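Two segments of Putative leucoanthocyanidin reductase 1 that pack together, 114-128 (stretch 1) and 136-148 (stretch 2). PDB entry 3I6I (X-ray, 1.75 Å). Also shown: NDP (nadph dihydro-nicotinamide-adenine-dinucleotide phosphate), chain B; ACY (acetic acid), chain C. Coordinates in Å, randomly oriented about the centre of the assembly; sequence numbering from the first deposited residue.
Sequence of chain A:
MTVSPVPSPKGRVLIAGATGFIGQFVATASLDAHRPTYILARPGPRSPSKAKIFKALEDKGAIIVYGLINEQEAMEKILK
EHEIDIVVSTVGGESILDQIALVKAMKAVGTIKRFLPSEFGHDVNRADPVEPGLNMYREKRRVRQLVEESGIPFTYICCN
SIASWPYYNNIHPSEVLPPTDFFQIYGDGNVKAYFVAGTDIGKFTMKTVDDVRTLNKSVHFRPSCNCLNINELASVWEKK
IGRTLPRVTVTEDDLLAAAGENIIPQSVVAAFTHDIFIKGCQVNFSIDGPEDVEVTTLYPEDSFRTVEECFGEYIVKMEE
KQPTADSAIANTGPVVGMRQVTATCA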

# COMPACT_ATOMS: atom_id res chain seq x y z
N ARG A 114 -4.64 -14.46 -10.51
CA ARG A 114 -4.28 -13.06 -10.31
C ARG A 114 -3.16 -12.94 -9.29
O ARG A 114 -3.22 -13.58 -8.24
CB ARG A 114 -5.47 -12.23 -9.88
CG ARG A 114 -5.37 -10.73 -10.22
CD ARG A 114 -5.53 -10.44 -11.72
NE ARG A 114 -6.90 -10.71 -12.20
CZ ARG A 114 -7.92 -9.86 -12.11
NH1 ARG A 114 -7.77 -8.65 -11.59
NH2 ARG A 114 -9.10 -10.22 -12.55
N PHE A 115 -2.17 -12.12 -9.60
CA PHE A 115 -1.11 -11.76 -8.68
C PHE A 115 -1.18 -10.27 -8.43
O PHE A 115 -1.17 -9.45 -9.40
CB PHE A 115 0.26 -12.09 -9.26
CG PHE A 115 1.45 -11.70 -8.38
CD1 PHE A 115 2.53 -11.09 -8.95
CD2 PHE A 115 1.46 -11.93 -6.98
CE1 PHE A 115 3.65 -10.73 -8.17
CE2 PHE A 115 2.53 -11.57 -6.20
CZ PHE A 115 3.64 -10.99 -6.79
N LEU A 116 -1.20 -9.89 -7.16
CA LEU A 116 -0.99 -8.49 -6.78
C LEU A 116 0.36 -8.32 -6.07
O LEU A 116 0.48 -8.71 -4.89
CB LEU A 116 -2.11 -7.98 -5.85
CG LEU A 116 -3.49 -7.65 -6.46
CD1 LEU A 116 -4.12 -8.89 -7.18
CD2 LEU A 116 -4.45 -7.15 -5.37
N PRO A 117 1.38 -7.80 -6.78
CA PRO A 117 2.65 -7.60 -6.07
C PRO A 117 2.57 -6.48 -5.06
O PRO A 117 1.55 -5.77 -4.99
CB PRO A 117 3.64 -7.27 -7.17
CG PRO A 117 2.75 -6.69 -8.28
CD PRO A 117 1.45 -7.34 -8.19
N SER A 118 3.65 -6.33 -4.29
CA SER A 118 3.70 -5.38 -3.20
C SER A 118 3.91 -3.98 -3.72
O SER A 118 5.04 -3.50 -3.86
CB SER A 118 4.77 -5.74 -2.18
OG SER A 118 4.62 -4.92 -1.03
N GLU A 119 2.79 -3.40 -4.08
CA GLU A 119 2.70 -2.05 -4.66
C GLU A 119 2.20 -1.11 -3.53
O GLU A 119 2.98 -0.72 -2.65
CB GLU A 119 1.78 -2.09 -5.91
CG GLU A 119 2.38 -2.86 -7.12
CD GLU A 119 3.29 -2.00 -7.97
OE1 GLU A 119 3.14 -0.74 -7.92
OE2 GLU A 119 4.16 -2.56 -8.68
N PHE A 120 0.89 -0.84 -3.50
CA PHE A 120 0.23 -0.16 -2.38
C PHE A 120 0.74 1.23 -2.13
O PHE A 120 0.77 1.67 -0.99
CB PHE A 120 0.21 -1.04 -1.09
CG PHE A 120 -0.49 -2.35 -1.32
CD1 PHE A 120 0.23 -3.49 -1.60
CD2 PHE A 120 -1.89 -2.43 -1.37
CE1 PHE A 120 -0.40 -4.69 -1.88
CE2 PHE A 120 -2.54 -3.63 -1.67
CZ PHE A 120 -1.80 -4.76 -1.95
N GLY A 121 1.12 1.93 -3.19
CA GLY A 121 1.42 3.36 -3.07
C GLY A 121 1.24 4.07 -4.40
O GLY A 121 0.11 4.15 -4.91
N HIS A 122 2.33 4.57 -4.98
CA HIS A 122 2.25 5.37 -6.22
C HIS A 122 2.35 4.52 -7.47
O HIS A 122 2.59 3.28 -7.41
CB HIS A 122 3.33 6.46 -6.22
CG HIS A 122 3.31 7.29 -4.99
ND1 HIS A 122 4.44 7.91 -4.48
CD2 HIS A 122 2.29 7.61 -4.14
CE1 HIS A 122 4.11 8.58 -3.39
NE2 HIS A 122 2.81 8.40 -3.16
N ASP A 123 2.21 5.16 -8.62
CA ASP A 123 2.40 4.39 -9.87
C ASP A 123 3.89 4.43 -10.17
O ASP A 123 4.42 5.46 -10.59
CB ASP A 123 1.61 5.02 -11.02
CG ASP A 123 1.79 4.27 -12.34
OD1 ASP A 123 2.83 3.61 -12.53
OD2 ASP A 123 0.89 4.32 -13.19
N VAL A 124 4.58 3.33 -9.86
CA VAL A 124 6.03 3.34 -9.92
C VAL A 124 6.57 3.54 -11.33
O VAL A 124 7.73 3.92 -11.53
CB VAL A 124 6.62 2.06 -9.29
CG1 VAL A 124 6.09 1.88 -7.87
CG2 VAL A 124 6.32 0.83 -10.15
N ASN A 125 5.73 3.25 -12.34
CA ASN A 125 6.10 3.54 -13.71
C ASN A 125 5.93 4.96 -14.21
O ASN A 125 6.51 5.30 -15.23
CB ASN A 125 5.48 2.51 -14.70
CG ASN A 125 6.39 1.29 -14.89
OD1 ASN A 125 5.93 0.16 -15.09
ND2 ASN A 125 7.70 1.52 -14.80
N ARG A 126 5.21 5.81 -13.48
CA ARG A 126 5.08 7.19 -13.81
C ARG A 126 5.90 8.10 -12.90
O ARG A 126 6.35 9.15 -13.31
CB ARG A 126 3.62 7.62 -13.68
CG ARG A 126 2.75 7.01 -14.76
CD ARG A 126 1.37 7.51 -14.66
NE ARG A 126 0.62 7.34 -15.90
CZ ARG A 126 -0.26 6.37 -16.12
NH1 ARG A 126 -0.52 5.46 -15.18
NH2 ARG A 126 -0.92 6.34 -17.27
N ALA A 127 6.00 7.72 -11.64
CA ALA A 127 6.64 8.60 -10.60
C ALA A 127 8.15 8.49 -10.70
O ALA A 127 8.68 7.40 -10.94
CB ALA A 127 6.18 8.19 -9.22
N ASP A 128 8.84 9.58 -10.39
CA ASP A 128 10.29 9.67 -10.52
C ASP A 128 10.88 10.32 -9.23
O ASP A 128 11.44 11.43 -9.28
CB ASP A 128 10.58 10.50 -11.77
CG ASP A 128 12.04 10.68 -12.06
OD1 ASP A 128 12.84 9.77 -11.75
OD2 ASP A 128 12.40 11.77 -12.59
PA NDP B . 5.70 -4.42 6.74
O1A NDP B . 7.19 -4.38 7.02
O2A NDP B . 4.70 -3.71 7.83
O5B NDP B . 5.09 -5.89 6.52
C5B NDP B . 5.75 -6.80 5.69
C4B NDP B . 5.17 -8.15 5.80
O4B NDP B . 5.96 -8.92 4.81
C3B NDP B . 5.43 -8.80 7.18
O3B NDP B . 4.34 -9.68 7.57
C2B NDP B . 6.70 -9.62 6.94
O2B NDP B . 6.73 -10.73 7.84
C1B NDP B . 6.42 -10.13 5.53
N9A NDP B . 7.57 -10.64 4.79
C8A NDP B . 8.67 -9.95 4.48
N7A NDP B . 9.49 -10.73 3.78
C5A NDP B . 8.91 -11.92 3.62
C6A NDP B . 9.29 -13.11 2.99
N6A NDP B . 10.46 -13.19 2.36
N1A NDP B . 8.45 -14.16 3.03
C2A NDP B . 7.27 -14.07 3.65
N3A NDP B . 6.86 -12.95 4.25
C4A NDP B . 7.68 -11.87 4.26
O3 NDP B . 5.46 -3.68 5.34
PN NDP B . 4.45 -2.45 4.96
O1N NDP B . 3.01 -2.62 5.24
O2N NDP B . 5.19 -1.18 5.53
O5D NDP B . 4.78 -2.38 3.35
C5D NDP B . 4.04 -3.20 2.43
C4D NDP B . 4.00 -2.51 1.09
O4D NDP B . 3.14 -1.36 1.32
C3D NDP B . 5.32 -1.98 0.59
O3D NDP B . 5.33 -2.08 -0.83
C2D NDP B . 5.26 -0.52 0.98
O2D NDP B . 5.98 0.21 0.01
C1D NDP B . 3.78 -0.19 0.84
N1N NDP B . 3.24 0.84 1.80
C2N NDP B . 2.36 1.86 1.38
C3N NDP B . 2.18 2.95 2.13
C7N NDP B . 1.20 4.04 1.68
O7N NDP B . 0.53 3.90 0.65
N7N NDP B . 1.05 5.07 2.49
C4N NDP B . 2.97 3.09 3.45
C5N NDP B . 3.38 1.73 4.00
C6N NDP B . 3.43 0.67 3.20
P2B NDP B . 7.92 -10.76 9.02
O1X NDP B . 7.66 -9.68 10.02
O2X NDP B . 7.87 -12.25 9.56
O3X NDP B . 9.30 -10.55 8.27
C ACY C . 5.00 4.40 -2.17
O ACY C . 4.95 3.44 -1.35
OXT ACY C . 4.93 4.27 -3.42
CH3 ACY C . 5.14 5.77 -1.56
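Stretch 2, residues 136-148: MYREKRRVRQLVE

Stretch 1 enters as a short strand, 114-116, and continues as loop and turn to Asp-128; stretch 2 is helical throughout, its 136-148 backbone held by i to i+4 bonds such as Arg-141 N to Tyr-137 O (2.8 Å) and Val-147 N to Val-143 O (2.9 Å). The two run in opposite senses: Phe-115 CA lies 8.4 Å from Val-147 CA, Pro-117 CA 7.8 Å from Val-143 CA, and Val-124 CA only 5.6 Å from Tyr-137 CA, so the backbones draw together toward the N-terminal end of stretch 2. Near that end the loop turns back on itself, with Arg-126 N and Ala-127 N both bonded to Asp-123 O at 3.0 Å. About 795 Å² is buried in all.

Tyr-137, Lys-140, Val-143, Arg-144 and Val-147, recurring every three or four residues, with Val-143 and Arg-144 side by side in sequence, point their CA-to-CB bonds toward stretch 1 and form one helical face. At the strand end the contact is apolar: Val-147 CG2 meets the ring edge of Phe-115 at CE1 (3.6 Å), and Val-143 CG1 touches Pro-117 CB (4.1 Å). Next comes charge. Arg-144 presents NE and NH2 side by side to the carboxylate of Glu-119, giving a two-pronged salt bridge (NE to OE2 2.8 Å, NH2 to OE1 2.9 Å) with nearly linear hydrogen bonds. A longer salt bridge joins Arg-144 NH1 to Asp-123 OD1 (3.6 Å), while Val-124 CG2 lies over a face of the guanidinium, 3.4 Å from Arg-144 NE. Water 1 links Glu-119 OE2 (2.6 Å) to Lys-140 O (3.0 Å).

Lys-140 leaves the helix with chi1 m and is extended beyond it, chi2 to chi4 all t, to make a weak hydrogen bond from NZ to Glu-119 O (2.9 Å); the same NZ donates to the NADPH ribose oxygens O3D (2.8 Å) and O2D (3.1 Å), tying helix, loop and cofactor together. Val-124 is central to the contact near Tyr-137: its CG1 sits over the Tyr-137 ring, 3.8 Å from the centroid and 11° off the normal, and its carbonyl O accepts from Arg-141 NE (2.7 Å) and NH2 (3.1 Å). Ala-127 CB approaches the ring edge of Tyr-137 at CE2 (3.8 Å). Beyond the ring, Tyr-137 OH lies 2.8 Å from His-122 ND1 and gives a very short bond to OXT of the bound acetic acid (2.5 Å), which also accepts from His-122 N (3.0 Å). Water 2 closes the margin, donating to Asp-128 OD1 (2.8 Å) and accepting from Arg-141 NH2 (2.9 Å).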

# COMPACT_ATOMS: atom_id res chain seq x y z
N MET A 136 13.93 1.86 -4.51
CA MET A 136 12.78 1.07 -4.22
C MET A 136 11.87 0.92 -5.43
O MET A 136 11.40 -0.18 -5.71
CB MET A 136 11.97 1.64 -3.05
CG MET A 136 10.90 0.65 -2.60
SD MET A 136 9.97 1.19 -1.17
CE MET A 136 11.25 1.51 0.02
N TYR A 137 11.64 2.02 -6.17
CA TYR A 137 10.84 1.97 -7.37
C TYR A 137 11.52 1.16 -8.48
O TYR A 137 10.81 0.41 -9.18
CB TYR A 137 10.47 3.36 -7.85
CG TYR A 137 9.33 3.97 -7.07
CD1 TYR A 137 8.88 3.42 -5.87
CD2 TYR A 137 8.69 5.11 -7.55
CE1 TYR A 137 7.85 3.99 -5.14
CE2 TYR A 137 7.67 5.69 -6.84
CZ TYR A 137 7.23 5.13 -5.66
OH TYR A 137 6.21 5.75 -4.95
N ARG A 138 12.85 1.24 -8.60
CA ARG A 138 13.59 0.33 -9.48
C ARG A 138 13.31 -1.13 -9.19
O ARG A 138 13.12 -1.90 -10.14
CB ARG A 138 15.09 0.58 -9.50
CG ARG A 138 15.54 1.79 -10.25
CD ARG A 138 17.07 1.71 -10.51
NE ARG A 138 17.77 1.90 -9.26
CZ ARG A 138 18.12 3.06 -8.72
NH1 ARG A 138 17.94 4.20 -9.36
NH2 ARG A 138 18.70 3.08 -7.53
N GLU A 139 13.28 -1.51 -7.91
CA GLU A 139 12.98 -2.90 -7.52
C GLU A 139 11.53 -3.26 -7.86
O GLU A 139 11.27 -4.35 -8.38
CB GLU A 139 13.26 -3.09 -6.05
CG GLU A 139 14.77 -2.98 -5.76
CD GLU A 139 15.15 -3.26 -4.33
OE1 GLU A 139 14.25 -3.47 -3.47
OE2 GLU A 139 16.37 -3.29 -4.07
N LYS A 140 10.58 -2.36 -7.56
CA LYS A 140 9.17 -2.61 -7.90
C LYS A 140 8.95 -2.72 -9.42
O LYS A 140 8.18 -3.59 -9.88
CB LYS A 140 8.27 -1.57 -7.24
CG LYS A 140 8.21 -1.69 -5.71
CD LYS A 140 7.16 -0.79 -5.09
CE LYS A 140 7.10 -0.99 -3.57
NZ LYS A 140 5.82 -0.43 -3.01
N ARG A 141 9.64 -1.91 -10.20
CA ARG A 141 9.55 -1.94 -11.65
C ARG A 141 10.11 -3.24 -12.21
O ARG A 141 9.56 -3.79 -13.16
CB ARG A 141 10.35 -0.79 -12.27
CG ARG A 141 9.71 0.57 -12.06
CD ARG A 141 10.65 1.61 -12.52
NE ARG A 141 10.22 2.96 -12.18
CZ ARG A 141 11.00 4.02 -12.16
NH1 ARG A 141 12.27 3.94 -12.52
NH2 ARG A 141 10.51 5.19 -11.82
N ARG A 142 11.19 -3.71 -11.59
CA ARG A 142 11.83 -4.97 -11.99
C ARG A 142 10.87 -6.13 -11.71
O ARG A 142 10.70 -7.04 -12.52
CB ARG A 142 13.17 -5.12 -11.25
CG ARG A 142 14.13 -6.14 -11.87
CD ARG A 142 14.05 -7.42 -11.20
NE ARG A 142 15.13 -8.33 -11.61
CZ ARG A 142 15.07 -9.23 -12.61
NH1 ARG A 142 14.00 -9.33 -13.41
NH2 ARG A 142 16.12 -10.02 -12.81
N VAL A 143 10.18 -6.11 -10.58
CA VAL A 143 9.18 -7.11 -10.30
C VAL A 143 8.03 -7.05 -11.33
O VAL A 143 7.61 -8.08 -11.82
CB VAL A 143 8.67 -7.03 -8.89
CG1 VAL A 143 7.43 -7.90 -8.68
CG2 VAL A 143 9.81 -7.39 -7.89
N ARG A 144 7.60 -5.86 -11.69
CA ARG A 144 6.49 -5.75 -12.68
C ARG A 144 6.94 -6.32 -14.03
O ARG A 144 6.16 -7.04 -14.69
CB ARG A 144 6.10 -4.30 -12.91
CG ARG A 144 5.33 -3.59 -11.83
CD ARG A 144 4.89 -2.23 -12.32
NE ARG A 144 4.10 -1.52 -11.32
CZ ARG A 144 3.32 -0.46 -11.60
NH1 ARG A 144 3.22 0.05 -12.82
NH2 ARG A 144 2.65 0.12 -10.63
N GLN A 145 8.18 -6.01 -14.42
CA GLN A 145 8.77 -6.50 -15.70
C GLN A 145 8.75 -8.03 -15.67
O GLN A 145 8.29 -8.68 -16.63
CB GLN A 145 10.19 -5.94 -15.96
CG GLN A 145 11.08 -6.74 -16.94
CD GLN A 145 12.02 -7.77 -16.23
OE1 GLN A 145 12.67 -7.41 -15.22
NE2 GLN A 145 12.04 -9.05 -16.70
N LEU A 146 9.27 -8.61 -14.59
CA LEU A 146 9.24 -10.08 -14.43
C LEU A 146 7.83 -10.69 -14.47
O LEU A 146 7.59 -11.70 -15.17
CB LEU A 146 9.99 -10.52 -13.17
CG LEU A 146 10.24 -12.02 -13.06
CD1 LEU A 146 11.08 -12.52 -14.22
CD2 LEU A 146 10.90 -12.33 -11.72
N VAL A 147 6.90 -10.09 -13.76
CA VAL A 147 5.51 -10.57 -13.76
C VAL A 147 4.94 -10.58 -15.17
O VAL A 147 4.34 -11.57 -15.63
CB VAL A 147 4.66 -9.70 -12.86
CG1 VAL A 147 3.13 -9.94 -13.08
CG2 VAL A 147 5.06 -9.90 -11.36
N GLU A 148 5.12 -9.47 -15.88
CA GLU A 148 4.51 -9.35 -17.23
C GLU A 148 5.18 -10.30 -18.23
O GLU A 148 4.50 -10.95 -19.07
CB GLU A 148 4.55 -7.91 -17.70
CG GLU A 148 3.69 -7.05 -16.75
CD GLU A 148 3.58 -5.57 -17.11
OE1 GLU A 148 3.45 -5.29 -18.31
OE2 GLU A 148 3.60 -4.69 -16.19
O HOH W 1 5.86 -4.50 -8.16
O HOH W 2 11.57 7.64 -12.97